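Uncharacterized protein TP-0789 domain-containing protein (Nitrosomonas europaea ATCC 19718, PDB 3BUU) is of unknown function but, as a member of the LolA superfamily, may bind lipid or lipoprotein in the manner of periplasmic lipoprotein carriers. Local coordinates at residues 94-97 / 98-102. Sequence-based numbering, arbitrary orientation. Where two conformers were deposited one is given.
Sequences SQRL and TGQVA
L97 and V101 close a tight beta hairpin: L97 N donates to V101 O at 2.8 Å, with an N-H...O angle of 151°. T98 N also faces V101 O, but only through a weak bond of 3.4 Å, so L97 and T98 together form a classic beta bulge. V101 N returns to T98 O at 2.9 Å round a type II' turn. Past the bulge, R96 and A102 are a non-hydrogen-bonded antiparallel pair with diverging side chains, and A102 CA makes a CA-H...O contact with Q95 O at 3.3 Å. L97 lies alongside V101, its chi1 of -179° setting CG opposite the backbone N, and CD2 meets V101 CG1 at 4.0 Å; both also touch I32 and I106. The T98 side chain packs on Y44, Y46 and I32. On the polar side a bend at chi3 (77°) turns the R96 guanidinium alongside G99 and Q100. NH2 makes a weak bond to G99 O at 3.3 Å, and water 1 links NE to the same carbonyl. Q100 NE2, bonded to E201, lies at the guanidinium edge; water 2 donates to Q100 OE1 and accepts only a weak bond from R96 NH2. Backbone bonds thus set bulge and turn, S203 and K172 hold Q100's backbone, and the R96 tip beside the turn is probably more mobile.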
ATOM      1  N   SER A  94      -9.369  -3.930  -3.408  0.50  7.72           N
ATOM      2  CA  SER A  94      -9.288  -4.980  -2.411  0.50  8.28           C
ATOM      3  C   SER A  94      -8.838  -6.322  -2.982  0.50  8.65           C
ATOM      4  O   SER A  94      -8.607  -7.241  -2.207  0.50  9.05           O
ATOM      5  CB  SER A  94     -10.633  -5.155  -1.706  0.50  9.77           C
ATOM      6  OG  SER A  94     -11.547  -5.734  -2.619  0.50  9.06           O
ATOM      7  N   GLN A  95      -8.728  -6.453  -4.316  1.00  9.07           N
ATOM      8  CA  GLN A  95      -8.266  -7.667  -4.918  1.00  9.28           C
ATOM      9  C   GLN A  95      -6.760  -7.860  -4.810  1.00  8.97           C
ATOM     10  O   GLN A  95      -6.019  -6.946  -4.483  1.00  9.64           O
ATOM     11  CB  GLN A  95      -8.782  -7.757  -6.332  1.00 10.66           C
ATOM     12  CG  GLN A  95     -10.222  -8.291  -6.297  1.00 13.80           C
ATOM     13  CD  GLN A  95     -10.818  -8.417  -7.638  1.00 15.16           C
ATOM     14  OE1 GLN A  95     -10.771  -7.482  -8.448  1.00 14.87           O
ATOM     15  NE2 GLN A  95     -11.401  -9.591  -7.900  1.00 17.78           N
ATOM     16  N   ARG A  96      -6.339  -9.081  -5.079  1.00  8.74           N
ATOM     17  CA  ARG A  96      -4.961  -9.483  -4.824  1.00  9.90           C
ATOM     18  C   ARG A  96      -4.061  -9.055  -5.947  1.00  8.58           C
ATOM     19  O   ARG A  96      -4.356  -9.264  -7.145  1.00  9.57           O
ATOM     20  CB  ARG A  96      -4.891 -10.989  -4.626  1.00 10.69           C
ATOM     21  CG  ARG A  96      -5.915 -11.477  -3.597  1.00 14.80           C
ATOM     22  CD  ARG A  96      -5.855 -12.967  -3.283  1.00 14.55           C
ATOM     23  NE  ARG A  96      -4.759 -13.282  -2.404  1.00 17.60           N
ATOM     24  CZ  ARG A  96      -4.831 -13.208  -1.072  1.00 17.73           C
ATOM     25  NH1 ARG A  96      -5.952 -12.838  -0.438  1.00 19.36           N
ATOM     26  NH2 ARG A  96      -3.779 -13.516  -0.378  1.00 20.06           N
ATOM     27  N   LEU A  97      -2.931  -8.440  -5.590  1.00  7.74           N
ATOM     28  CA  LEU A  97      -1.857  -8.129  -6.513  1.00  7.91           C
ATOM     29  C   LEU A  97      -0.968  -9.366  -6.636  1.00  8.91           C
ATOM     30  O   LEU A  97      -0.961 -10.032  -7.674  1.00 10.40           O
ATOM     31  CB  LEU A  97      -1.096  -6.881  -6.026  1.00  7.94           C
ATOM     32  CG  LEU A  97       0.045  -6.454  -6.936  1.00  8.58           C
ATOM     33  CD1 LEU A  97      -0.459  -5.781  -8.203  1.00 12.32           C
ATOM     34  CD2 LEU A  97       0.956  -5.574  -6.162  1.00 11.70           C
ATOM     35  N   THR A  98      -0.222  -9.666  -5.587  1.00  8.05           N
ATOM     36  CA  THR A  98       0.627 -10.842  -5.526  1.00  8.92           C
ATOM     37  C   THR A  98       0.822 -11.180  -4.049  1.00  8.26           C
ATOM     38  O   THR A  98       0.862 -10.262  -3.211  1.00  7.93           O
ATOM     39  CB  THR A  98       1.960 -10.608  -6.258  1.00 10.44           C
ATOM     40  OG1 THR A  98       2.694 -11.805  -6.229  1.00 13.86           O
ATOM     41  CG2 THR A  98       2.779  -9.528  -5.617  1.00 11.52           C
ATOM     42  N   GLY A  99       0.940 -12.459  -3.723  1.00  8.45           N
ATOM     43  CA  GLY A  99       1.211 -12.823  -2.354  1.00  8.54           C
ATOM     44  C   GLY A  99       0.190 -12.229  -1.403  1.00  7.77           C
ATOM     45  O   GLY A  99      -1.004 -12.346  -1.651  1.00  8.73           O
ATOM     46  N   GLN A 100       0.681 -11.618  -0.339  1.00  7.18           N
ATOM     47  CA  GLN A 100      -0.156 -11.024   0.677  1.00  7.40           C
ATOM     48  C   GLN A 100      -0.436  -9.551   0.426  1.00  7.56           C
ATOM     49  O   GLN A 100      -0.845  -8.852   1.340  1.00  9.31           O
ATOM     50  CB  GLN A 100       0.512 -11.214   2.049  1.00  7.27           C
ATOM     51  CG  GLN A 100       0.558 -12.654   2.450  1.00  8.75           C
ATOM     52  CD  GLN A 100      -0.836 -13.207   2.594  1.00  9.41           C
ATOM     53  OE1 GLN A 100      -1.614 -12.708   3.381  1.00  9.47           O
ATOM     54  NE2 GLN A 100      -1.152 -14.282   1.855  1.00  9.71           N
ATOM     55  N   VAL A 101      -0.218  -9.087  -0.816  1.00  6.73           N
ATOM     56  CA  VAL A 101      -0.345  -7.680  -1.171  1.00  6.66           C
ATOM     57  C   VAL A 101      -1.600  -7.468  -1.981  1.00  6.60           C
ATOM     58  O   VAL A 101      -1.812  -8.159  -2.993  1.00  7.87           O
ATOM     59  CB  VAL A 101       0.898  -7.226  -1.936  1.00  6.19           C
ATOM     60  CG1 VAL A 101       0.845  -5.718  -2.184  1.00  7.66           C
ATOM     61  CG2 VAL A 101       2.182  -7.589  -1.149  1.00  7.65           C
ATOM     62  N   ALA A 102      -2.450  -6.539  -1.551  1.00  6.08           N
ATOM     63  CA  ALA A 102      -3.669  -6.147  -2.286  1.00  6.00           C
ATOM     64  C   ALA A 102      -3.289  -5.046  -3.285  1.00  5.99           C
ATOM     65  O   ALA A 102      -2.340  -4.297  -3.083  1.00  5.96           O
ATOM     66  CB  ALA A 102      -4.687  -5.634  -1.329  1.00  7.94           C
TER
HETATM   67  O   HOH W   1      -2.197 -14.015  -3.557  1.00 21.40           O
HETATM   68  O   HOH W   2      -4.219 -12.541   2.948  1.00 25.01           O